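Local coordinates for alpha-1,3-glucanase (Paenibacillus glycanilyticus, PDB 6K0P), which belongs to glycoside hydrolase family 87 and, in its unsubstituted form, hydrolyses the alpha-1,3 linkages of alpha-1,3-glucan, at residues Gly43-Glu48 and Phe107-Ala112; Val76-Val81 and Tyr348-Gly353; Trp134-Ala139 and Trp164-Leu169. The protein carries 1 engineered substitution. All coordinates share one frame; numbering follows the deposited sequence.

Contact 1 (Gly43-Glu48 and Phe107-Ala112)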
loop_
_atom_site.group_PDB
_atom_site.type_symbol
_atom_site.label_atom_id
_atom_site.label_comp_id
_atom_site.label_asym_id
_atom_site.label_seq_id
_atom_site.Cartn_x
_atom_site.Cartn_y
_atom_site.Cartn_z
ATOM N N GLY A 43 -0.735 15.885 -6.031
ATOM C CA GLY A 43 -1.128 17.204 -5.572
ATOM C C GLY A 43 -2.416 17.704 -6.181
ATOM O O GLY A 43 -2.704 18.902 -6.108
ATOM N N ASP A 44 -3.206 16.820 -6.778
ATOM C CA ASP A 44 -4.432 17.176 -7.479
ATOM C C ASP A 44 -5.555 16.276 -6.982
ATOM O O ASP A 44 -5.329 15.088 -6.728
ATOM C CB ASP A 44 -4.206 16.943 -8.976
ATOM C CG ASP A 44 -5.360 17.394 -9.816
ATOM O OD1 ASP A 44 -6.295 16.605 -10.049
ATOM O OD2 ASP A 44 -5.315 18.565 -10.252
ATOM N N TYR A 45 -6.764 16.831 -6.839
ATOM C CA TYR A 45 -7.867 16.032 -6.295
ATOM C C TYR A 45 -8.304 14.899 -7.217
ATOM O O TYR A 45 -8.876 13.917 -6.735
ATOM C CB TYR A 45 -9.057 16.920 -5.891
ATOM C CG TYR A 45 -8.723 17.822 -4.721
ATOM C CD1 TYR A 45 -8.572 17.311 -3.428
ATOM C CD2 TYR A 45 -8.516 19.177 -4.919
ATOM C CE1 TYR A 45 -8.230 18.139 -2.371
ATOM C CE2 TYR A 45 -8.179 20.016 -3.864
ATOM C CZ TYR A 45 -8.047 19.489 -2.596
ATOM O OH TYR A 45 -7.702 20.337 -1.565
ATOM N N ALA A 46 -8.074 15.005 -8.530
ATOM C CA ALA A 46 -8.320 13.858 -9.399
ATOM C C ALA A 46 -7.122 12.925 -9.401
ATOM O O ALA A 46 -7.264 11.712 -9.183
ATOM C CB ALA A 46 -8.624 14.316 -10.830
ATOM N N GLY A 47 -5.930 13.488 -9.616
ATOM C CA GLY A 47 -4.737 12.664 -9.737
ATOM C C GLY A 47 -4.470 11.788 -8.531
ATOM O O GLY A 47 -3.891 10.708 -8.670
ATOM N N GLU A 48 -4.885 12.227 -7.345
ATOM C CA GLU A 48 -4.648 11.471 -6.118
ATOM C C GLU A 48 -5.811 10.577 -5.719
ATOM O O GLU A 48 -5.706 9.864 -4.716
ATOM C CB GLU A 48 -4.292 12.408 -4.961
ATOM C CG GLU A 48 -2.949 13.112 -5.150
ATOM C CD GLU A 48 -2.368 13.628 -3.851
ATOM O OE1 GLU A 48 -2.975 13.397 -2.785
ATOM O OE2 GLU A 48 -1.288 14.260 -3.895
ATOM N N PHE A 107 -4.808 14.181 9.193
ATOM C CA PHE A 107 -3.738 13.293 8.752
ATOM C C PHE A 107 -3.334 13.488 7.297
ATOM O O PHE A 107 -2.382 12.841 6.845
ATOM C CB PHE A 107 -4.127 11.831 9.015
ATOM C CG PHE A 107 -4.238 11.506 10.478
ATOM C CD1 PHE A 107 -3.097 11.319 11.232
ATOM C CD2 PHE A 107 -5.481 11.426 11.102
ATOM C CE1 PHE A 107 -3.173 11.036 12.587
ATOM C CE2 PHE A 107 -5.576 11.141 12.463
ATOM C CZ PHE A 107 -4.417 10.946 13.207
ATOM N N SER A 108 -4.027 14.351 6.560
ATOM C CA SER A 108 -3.718 14.618 5.165
ATOM C C SER A 108 -2.981 15.952 5.032
ATOM O O SER A 108 -2.732 16.658 6.017
ATOM C CB SER A 108 -5.005 14.591 4.336
ATOM O OG SER A 108 -6.000 15.409 4.942
ATOM N N TYR A 109 -2.631 16.292 3.786
ATOM C CA TYR A 109 -1.922 17.516 3.415
ATOM C C TYR A 109 -0.462 17.487 3.855
ATOM O O TYR A 109 -0.121 17.935 4.957
ATOM C CB TYR A 109 -2.656 18.780 3.893
ATOM C CG TYR A 109 -3.947 19.031 3.141
ATOM C CD1 TYR A 109 -5.102 18.317 3.444
ATOM C CD2 TYR A 109 -4.009 19.977 2.125
ATOM C CE1 TYR A 109 -6.276 18.529 2.755
ATOM C CE2 TYR A 109 -5.181 20.196 1.432
ATOM C CZ TYR A 109 -6.310 19.476 1.756
ATOM O OH TYR A 109 -7.483 19.689 1.074
ATOM N N LEU A 110 0.398 16.950 2.993
ATOM C CA LEU A 110 1.837 16.909 3.212
ATOM C C LEU A 110 2.477 17.751 2.116
ATOM O O LEU A 110 2.074 17.670 0.952
ATOM C CB LEU A 110 2.347 15.454 3.166
ATOM C CG LEU A 110 2.142 14.563 4.404
ATOM C CD1 LEU A 110 2.940 15.102 5.587
ATOM C CD2 LEU A 110 0.667 14.391 4.792
ATOM N N TYR A 111 3.466 18.569 2.480
ATOM C CA TYR A 111 3.904 19.669 1.627
ATOM C C TYR A 111 5.273 19.409 1.009
ATOM O O TYR A 111 6.168 18.851 1.652
ATOM C CB TYR A 111 3.881 20.996 2.402
ATOM C CG TYR A 111 2.471 21.392 2.767
ATOM C CD1 TYR A 111 1.883 20.918 3.925
ATOM C CD2 TYR A 111 1.712 22.207 1.930
ATOM C CE1 TYR A 111 0.584 21.240 4.254
ATOM C CE2 TYR A 111 0.403 22.544 2.258
ATOM C CZ TYR A 111 -0.151 22.050 3.423
ATOM O OH TYR A 111 -1.446 22.363 3.776
ATOM N N ALA A 112 5.415 19.815 -0.249
ATOM C CA ALA A 112 6.666 19.712 -0.991
ATOM C C ALA A 112 6.582 20.680 -2.165
ATOM O O ALA A 112 5.720 21.564 -2.200
ATOM C CB ALA A 112 6.916 18.270 -1.449
#
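Tyr45 and Tyr109 meet through their hydroxyls alone: the OH of Tyr45 lies 2.7 Å from the OH of Tyr109, a hydrogen-bonding distance, and no other pair of residues touches between Gly43-Glu48 and Phe107-Ala112. Each oxygen reaches the partner ring at its edge, near the ring plane, and the two side chains cross at about a right angle, so the rings do not stack on each other. Each CG stands beside its own backbone N and anti to the carbonyl carbon (chi1 -67° in Tyr45, -70° in Tyr109), a torsion that sets each phenol on the backbone N side of its residue, and the two hydroxyl ends then meet. The OH of Tyr109 is also bonded to the carbonyl oxygen of Val81, while the Tyr45 ring stacks on Tyr166.

The contact belongs to the galactose-binding-domain-like sandwich at the N-terminal end of the chain, where it joins the loop between strands 34-35 and 55-57 to the approach to strand 110-112. The 43-48 segment of that loop is braced from within. OD1 of Asp44 accepts from Ala46 N at 2.8 Å, forming an Asx turn, and from Gly47 N at 3.2 Å, an Asx motif; both donors come on the anti side of the carboxylate. Across the ends of this segment, OE2 of Glu48 accepts a hydrogen bond from Gly43 N at 2.7 Å, with an N-H...O angle of 154°. The same carboxylate accepts Trp134 N at OE2 and Leu135 N at OE1, so three backbone N-H groups grip it. A leucine in place of Tyr45 would probably leave the Tyr109 hydroxyl with Val81 O but without its tyrosine partner, and deprive Tyr166 of its stacking ring. On the other segment, Phe107 stacks on His305 and touches a bound glucose unit.

Contact 2 (Val76-Val81 and Tyr348-Gly353)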
loop_
_atom_site.group_PDB
_atom_site.type_symbol
_atom_site.label_atom_id
_atom_site.label_comp_id
_atom_site.label_asym_id
_atom_site.label_seq_id
_atom_site.Cartn_x
_atom_site.Cartn_y
_atom_site.Cartn_z
ATOM N N VAL A 76 -16.505 2.992 5.136
ATOM C CA VAL A 76 -15.336 3.869 5.145
ATOM C C VAL A 76 -15.430 4.790 3.935
ATOM O O VAL A 76 -15.531 4.320 2.793
ATOM C CB VAL A 76 -14.006 3.098 5.163
ATOM C CG1 VAL A 76 -12.836 4.087 5.188
ATOM C CG2 VAL A 76 -13.939 2.164 6.383
ATOM N N LEU A 77 -15.412 6.096 4.184
ATOM C CA LEU A 77 -15.494 7.101 3.131
ATOM C C LEU A 77 -14.113 7.718 2.923
ATOM O O LEU A 77 -13.609 8.428 3.800
ATOM C CB LEU A 77 -16.492 8.187 3.533
ATOM C CG LEU A 77 -16.829 9.186 2.432
ATOM C CD1 LEU A 77 -17.781 8.536 1.417
ATOM C CD2 LEU A 77 -17.446 10.422 3.065
ATOM N N ARG A 78 -13.500 7.456 1.767
ATOM C CA ARG A 78 -12.270 8.150 1.402
ATOM C C ARG A 78 -12.658 9.465 0.748
ATOM O O ARG A 78 -13.453 9.484 -0.203
ATOM C CB ARG A 78 -11.398 7.331 0.449
ATOM C CG ARG A 78 -10.001 7.938 0.227
ATOM C CD ARG A 78 -9.108 7.022 -0.597
ATOM N NE ARG A 78 -7.681 7.303 -0.415
ATOM C CZ ARG A 78 -6.906 7.918 -1.313
ATOM N NH1 ARG A 78 -7.410 8.366 -2.464
ATOM N NH2 ARG A 78 -5.617 8.093 -1.054
ATOM N N ASN A 79 -12.104 10.556 1.271
ATOM C CA ASN A 79 -12.585 11.887 0.951
ATOM C C ASN A 79 -11.453 12.887 1.108
ATOM O O ASN A 79 -10.422 12.604 1.722
ATOM C CB ASN A 79 -13.748 12.271 1.878
ATOM C CG ASN A 79 -13.291 12.509 3.306
ATOM O OD1 ASN A 79 -12.910 13.630 3.663
ATOM N ND2 ASN A 79 -13.301 11.449 4.125
ATOM N N ALA A 80 -11.658 14.074 0.543
ATOM C CA ALA A 80 -10.755 15.193 0.783
ATOM C C ALA A 80 -11.575 16.391 1.228
ATOM O O ALA A 80 -12.595 16.719 0.607
ATOM C CB ALA A 80 -9.934 15.546 -0.468
ATOM N N VAL A 81 -11.133 17.033 2.310
ATOM C CA VAL A 81 -11.732 18.273 2.799
ATOM C C VAL A 81 -10.635 19.323 2.889
ATOM O O VAL A 81 -9.461 19.031 2.641
ATOM C CB VAL A 81 -12.451 18.073 4.150
ATOM C CG1 VAL A 81 -13.610 17.102 3.976
ATOM C CG2 VAL A 81 -11.490 17.578 5.236
ATOM N N TYR A 348 -4.409 -6.144 2.554
ATOM C CA TYR A 348 -4.878 -5.019 1.757
ATOM C C TYR A 348 -4.189 -3.764 2.262
ATOM O O TYR A 348 -4.219 -3.482 3.467
ATOM C CB TYR A 348 -6.400 -4.858 1.915
ATOM C CG TYR A 348 -6.962 -3.611 1.262
ATOM C CD1 TYR A 348 -7.007 -2.398 1.948
ATOM C CD2 TYR A 348 -7.474 -3.650 -0.028
ATOM C CE1 TYR A 348 -7.510 -1.253 1.356
ATOM C CE2 TYR A 348 -7.984 -2.511 -0.631
ATOM C CZ TYR A 348 -8.004 -1.317 0.069
ATOM O OH TYR A 348 -8.510 -0.173 -0.524
ATOM N N ALA A 349 -3.583 -3.008 1.345
ATOM C CA ALA A 349 -2.953 -1.738 1.675
ATOM C C ALA A 349 -3.531 -0.649 0.789
ATOM O O ALA A 349 -3.685 -0.841 -0.421
ATOM C CB ALA A 349 -1.436 -1.789 1.468
ATOM N N ARG A 350 -3.853 0.491 1.398
ATOM C CA ARG A 350 -4.254 1.672 0.640
ATOM C C ARG A 350 -3.628 2.891 1.299
ATOM O O ARG A 350 -3.724 3.059 2.518
ATOM C CB ARG A 350 -5.781 1.837 0.603
ATOM C CG ARG A 350 -6.214 3.059 -0.215
ATOM C CD ARG A 350 -7.725 3.164 -0.306
ATOM N NE ARG A 350 -8.369 3.599 0.940
ATOM C CZ ARG A 350 -9.384 2.964 1.530
ATOM N NH1 ARG A 350 -9.878 1.834 1.018
ATOM N NH2 ARG A 350 -9.928 3.469 2.628
ATOM N N GLY A 351 -2.997 3.748 0.504
ATOM C CA GLY A 351 -2.425 4.961 1.056
ATOM C C GLY A 351 -1.120 4.812 1.813
ATOM O O GLY A 351 -0.847 5.611 2.719
ATOM N N THR A 352 -0.290 3.826 1.479
ATOM C CA THR A 352 1.027 3.813 2.108
ATOM C C THR A 352 1.864 4.997 1.619
ATOM O O THR A 352 1.547 5.643 0.611
ATOM C CB THR A 352 1.761 2.487 1.885
ATOM O OG1 THR A 352 2.067 2.322 0.495
ATOM C CG2 THR A 352 0.924 1.302 2.374
ATOM N N GLY A 353 2.933 5.297 2.362
ATOM C CA GLY A 353 3.752 6.465 2.079
ATOM C C GLY A 353 5.091 6.128 1.447
ATOM O O GLY A 353 5.936 7.005 1.218
HETATM O O HOH W 1 -7.314 6.057 2.070
#
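Arg350 and Arg78 pass each other lengthwise in opposite directions, with CD of Arg78 3.8 Å from NE of Arg350. Their NE atoms are 4.0 Å apart, yet one water bridges them: it accepts from Arg78 NE at 2.8 Å and from Arg350 NE at 2.9 Å, lying in plane at the edge of both guanidinium groups. Because those planes are turned 69° apart, the cations do not stack.

Arg78 arrives with an extended chain from CG to NE, whereas Arg350 bends at its third torsion (chi3 73°), which brings its guanidinium alongside strand 72-80. There CG1 of Val76 lies at the edge of the Arg350 guanidinium, near its plane, 3.9 Å from NH2, and NH1 of Arg350 is bonded to Tyr348 OH at 2.9 Å.

Nearby acids answer the two like charges: NH1 of Arg78 forms a salt bridge with Asp168, and Arg350 forms salt bridges with Asp138 through NH2 and with Glu171 through NH1. The paired cations are therefore probably well compensated, although buried.

The nearest CA atoms, those of Arg78 and Arg350, are 10.3 Å apart, and no direct hydrogen bond crosses, so long side chains and a water span the distance. This charged, water-bridged seam lies where the galactose-binding-domain-like sandwich meets the pectate-lyase-like beta-helix that includes strand 343-350.

Contact 3 (Trp134-Ala139 and Trp164-Leu169). With CA (calcium ion), chain J.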
loop_
_atom_site.group_PDB
_atom_site.type_symbol
_atom_site.label_atom_id
_atom_site.label_comp_id
_atom_site.label_asym_id
_atom_site.label_seq_id
_atom_site.Cartn_x
_atom_site.Cartn_y
_atom_site.Cartn_z
ATOM N N TRP A 134 -0.904 14.495 -0.934
ATOM C CA TRP A 134 -1.490 13.527 0.000
ATOM C C TRP A 134 -2.788 14.078 0.600
ATOM O O TRP A 134 -2.945 14.218 1.818
ATOM C CB TRP A 134 -0.496 13.107 1.092
ATOM C CG TRP A 134 0.719 12.376 0.605
ATOM C CD1 TRP A 134 1.215 12.326 -0.678
ATOM C CD2 TRP A 134 1.587 11.568 1.403
ATOM N NE1 TRP A 134 2.362 11.548 -0.704
ATOM C CE2 TRP A 134 2.601 11.073 0.561
ATOM C CE3 TRP A 134 1.612 11.233 2.760
ATOM C CZ2 TRP A 134 3.622 10.248 1.030
ATOM C CZ3 TRP A 134 2.619 10.405 3.224
ATOM C CH2 TRP A 134 3.608 9.919 2.357
ATOM N N LEU A 135 -3.720 14.383 -0.297
ATOM C CA LEU A 135 -4.883 15.202 0.014
ATOM C C LEU A 135 -6.049 14.412 0.588
ATOM O O LEU A 135 -6.913 15.010 1.235
ATOM C CB LEU A 135 -5.359 15.903 -1.261
ATOM C CG LEU A 135 -4.295 16.713 -2.002
ATOM C CD1 LEU A 135 -4.803 17.089 -3.390
ATOM C CD2 LEU A 135 -3.959 17.964 -1.206
ATOM N N TYR A 136 -6.097 13.102 0.356
ATOM C CA TYR A 136 -7.227 12.275 0.762
ATOM C C TYR A 136 -7.008 11.651 2.135
ATOM O O TYR A 136 -5.877 11.405 2.559
ATOM C CB TYR A 136 -7.502 11.186 -0.289
ATOM C CG TYR A 136 -8.217 11.769 -1.481
ATOM C CD1 TYR A 136 -9.599 11.876 -1.487
ATOM C CD2 TYR A 136 -7.514 12.281 -2.565
ATOM C CE1 TYR A 136 -10.273 12.469 -2.543
ATOM C CE2 TYR A 136 -8.183 12.862 -3.639
ATOM C CZ TYR A 136 -9.561 12.950 -3.618
ATOM O OH TYR A 136 -10.245 13.527 -4.667
ATOM N N GLU A 137 -8.113 11.427 2.836
ATOM C CA GLU A 137 -8.098 10.681 4.086
ATOM C C GLU A 137 -9.446 9.988 4.243
ATOM O O GLU A 137 -10.313 10.062 3.365
ATOM C CB GLU A 137 -7.726 11.573 5.275
ATOM C CG GLU A 137 -6.343 11.270 5.864
ATOM C CD GLU A 137 -6.283 9.927 6.565
ATOM O OE1 GLU A 137 -5.180 9.355 6.682
ATOM O OE2 GLU A 137 -7.342 9.450 7.029
ATOM N N ASP A 138 -9.617 9.289 5.365
ATOM C CA ASP A 138 -10.731 8.362 5.509
ATOM C C ASP A 138 -11.572 8.701 6.730
ATOM O O ASP A 138 -11.064 9.183 7.750
ATOM C CB ASP A 138 -10.241 6.921 5.694
ATOM C CG ASP A 138 -9.570 6.347 4.462
ATOM O OD1 ASP A 138 -9.535 7.006 3.389
ATOM O OD2 ASP A 138 -9.065 5.207 4.585
ATOM N N ALA A 139 -12.864 8.404 6.629
ATOM C CA ALA A 139 -13.774 8.474 7.766
ATOM C C ALA A 139 -14.470 7.129 7.914
ATOM O O ALA A 139 -14.913 6.537 6.923
ATOM C CB ALA A 139 -14.823 9.571 7.555
ATOM N N TRP A 164 -17.247 21.875 1.673
ATOM C CA TRP A 164 -17.059 21.116 0.442
ATOM C C TRP A 164 -16.327 19.831 0.785
ATOM O O TRP A 164 -15.608 19.754 1.779
ATOM C CB TRP A 164 -16.299 21.906 -0.642
ATOM C CG TRP A 164 -14.958 22.486 -0.247
ATOM C CD1 TRP A 164 -14.719 23.779 0.136
ATOM C CD2 TRP A 164 -13.673 21.828 -0.240
ATOM N NE1 TRP A 164 -13.379 23.963 0.394
ATOM C CE2 TRP A 164 -12.716 22.786 0.166
ATOM C CE3 TRP A 164 -13.241 20.521 -0.527
ATOM C CZ2 TRP A 164 -11.361 22.489 0.277
ATOM C CZ3 TRP A 164 -11.893 20.228 -0.406
ATOM C CH2 TRP A 164 -10.966 21.209 -0.016
ATOM N N ILE A 165 -16.497 18.835 -0.075
ATOM C CA ILE A 165 -15.863 17.539 0.138
ATOM C C ILE A 165 -15.745 16.817 -1.196
ATOM O O ILE A 165 -16.692 16.782 -1.987
ATOM C CB ILE A 165 -16.637 16.712 1.188
ATOM C CG1 ILE A 165 -15.949 15.363 1.435
ATOM C CG2 ILE A 165 -18.107 16.504 0.780
ATOM C CD1 ILE A 165 -16.442 14.663 2.698
ATOM N N TYR A 166 -14.581 16.242 -1.462
ATOM C CA TYR A 166 -14.418 15.342 -2.597
ATOM C C TYR A 166 -14.654 13.928 -2.097
ATOM O O TYR A 166 -13.981 13.482 -1.166
ATOM C CB TYR A 166 -13.003 15.432 -3.167
ATOM C CG TYR A 166 -12.665 16.766 -3.793
ATOM C CD1 TYR A 166 -12.210 17.829 -3.009
ATOM C CD2 TYR A 166 -12.797 16.966 -5.162
ATOM C CE1 TYR A 166 -11.901 19.042 -3.569
ATOM C CE2 TYR A 166 -12.478 18.190 -5.733
ATOM C CZ TYR A 166 -12.024 19.209 -4.928
ATOM O OH TYR A 166 -11.713 20.442 -5.462
ATOM N N VAL A 167 -15.605 13.230 -2.700
ATOM C CA VAL A 167 -15.933 11.860 -2.313
ATOM C C VAL A 167 -15.282 10.929 -3.326
ATOM O O VAL A 167 -15.641 10.937 -4.508
ATOM C CB VAL A 167 -17.445 11.639 -2.246
ATOM C CG1 VAL A 167 -17.750 10.192 -1.885
ATOM C CG2 VAL A 167 -18.091 12.594 -1.259
ATOM N N ASP A 168 -14.315 10.132 -2.866
ATOM C CA ASP A 168 -13.494 9.316 -3.757
ATOM C C ASP A 168 -14.058 7.907 -3.914
ATOM O O ASP A 168 -14.295 7.441 -5.036
ATOM C CB ASP A 168 -12.057 9.290 -3.216
ATOM C CG ASP A 168 -11.116 8.486 -4.077
ATOM O OD1 ASP A 168 -11.515 8.086 -5.186
ATOM O OD2 ASP A 168 -9.961 8.260 -3.658
ATOM N N LEU A 169 -14.244 7.206 -2.799
ATOM C CA LEU A 169 -14.753 5.845 -2.805
ATOM C C LEU A 169 -15.425 5.587 -1.469
ATOM O O LEU A 169 -15.241 6.329 -0.500
ATOM C CB LEU A 169 -13.640 4.808 -3.064
ATOM C CG LEU A 169 -12.484 4.684 -2.047
ATOM C CD1 LEU A 169 -12.874 3.917 -0.773
ATOM C CD2 LEU A 169 -11.278 4.002 -2.673
HETATM CA CA CA J . -12.667 7.444 -7.040
#
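Tyr136 lays its ring against Asp168, a residue that grips calcium twice, through its backbone O at 2.6 Å and its carboxylate OD1 at 2.3 Å. The other carboxylate oxygen, OD2, sits over one face of the Tyr136 ring, offset toward the rim, with the carboxylate and ring planes 55° apart. OD2 forms a salt bridge with NH1 of Arg78, so one oxygen serves the calcium and the other a guanidinium.

The touching itself is apolar: CE1 of Tyr136 lies 3.7 Å from CB of Asp168. With CG anti to its own backbone N (chi1 -179°), Asp168 holds its carboxylate with OD2 over the Tyr136 ring and OD1 turned to the calcium. Tyr166 joins through its base, its CB standing 3.7 Å from the OH of Tyr136 while its ring leads away. That hydroxyl is bonded to the carbonyl oxygen of Tyr45 and to Ser54 OG, which fixes the far end of the Tyr136 ring.

Strand 72-80 pairs with both 137-143 and 165-173, so Tyr136 reaches across it, over Arg78 and Ala80, to find Asp168. At this point Asp168 and Leu169 both face Arg78, and the Asp168 backbone departs from extended values (psi -56°). This is a classic beta bulge, placed at a calcium site that Glu23, Glu25, Ser50 and Ser53 complete on the galactose-binding-domain-like sandwich.

In the fold
From the N terminus, Gly43-Glu48 opens contact 1 and Val76-Val81 opens contact 2 before contact 1 closes at Phe107-Ala112, so these two cross. Contact 3 starts only after contact 1 has closed; it spans the short loop from Trp134-Ala139 to Trp164-Leu169 and lies wholly inside the much longer loop that contact 2 shuts at Tyr348-Gly353. Contacts 1 and 3 are internal to the sandwich domain, joining its loops and the sheet beside the calcium. Contact 2 alone of the three runs on into the beta-helix. Strand 72-80 links it to contact 3, whose strands both pair with that strand; the centres of contacts 2 and 3 are about 8 Å apart.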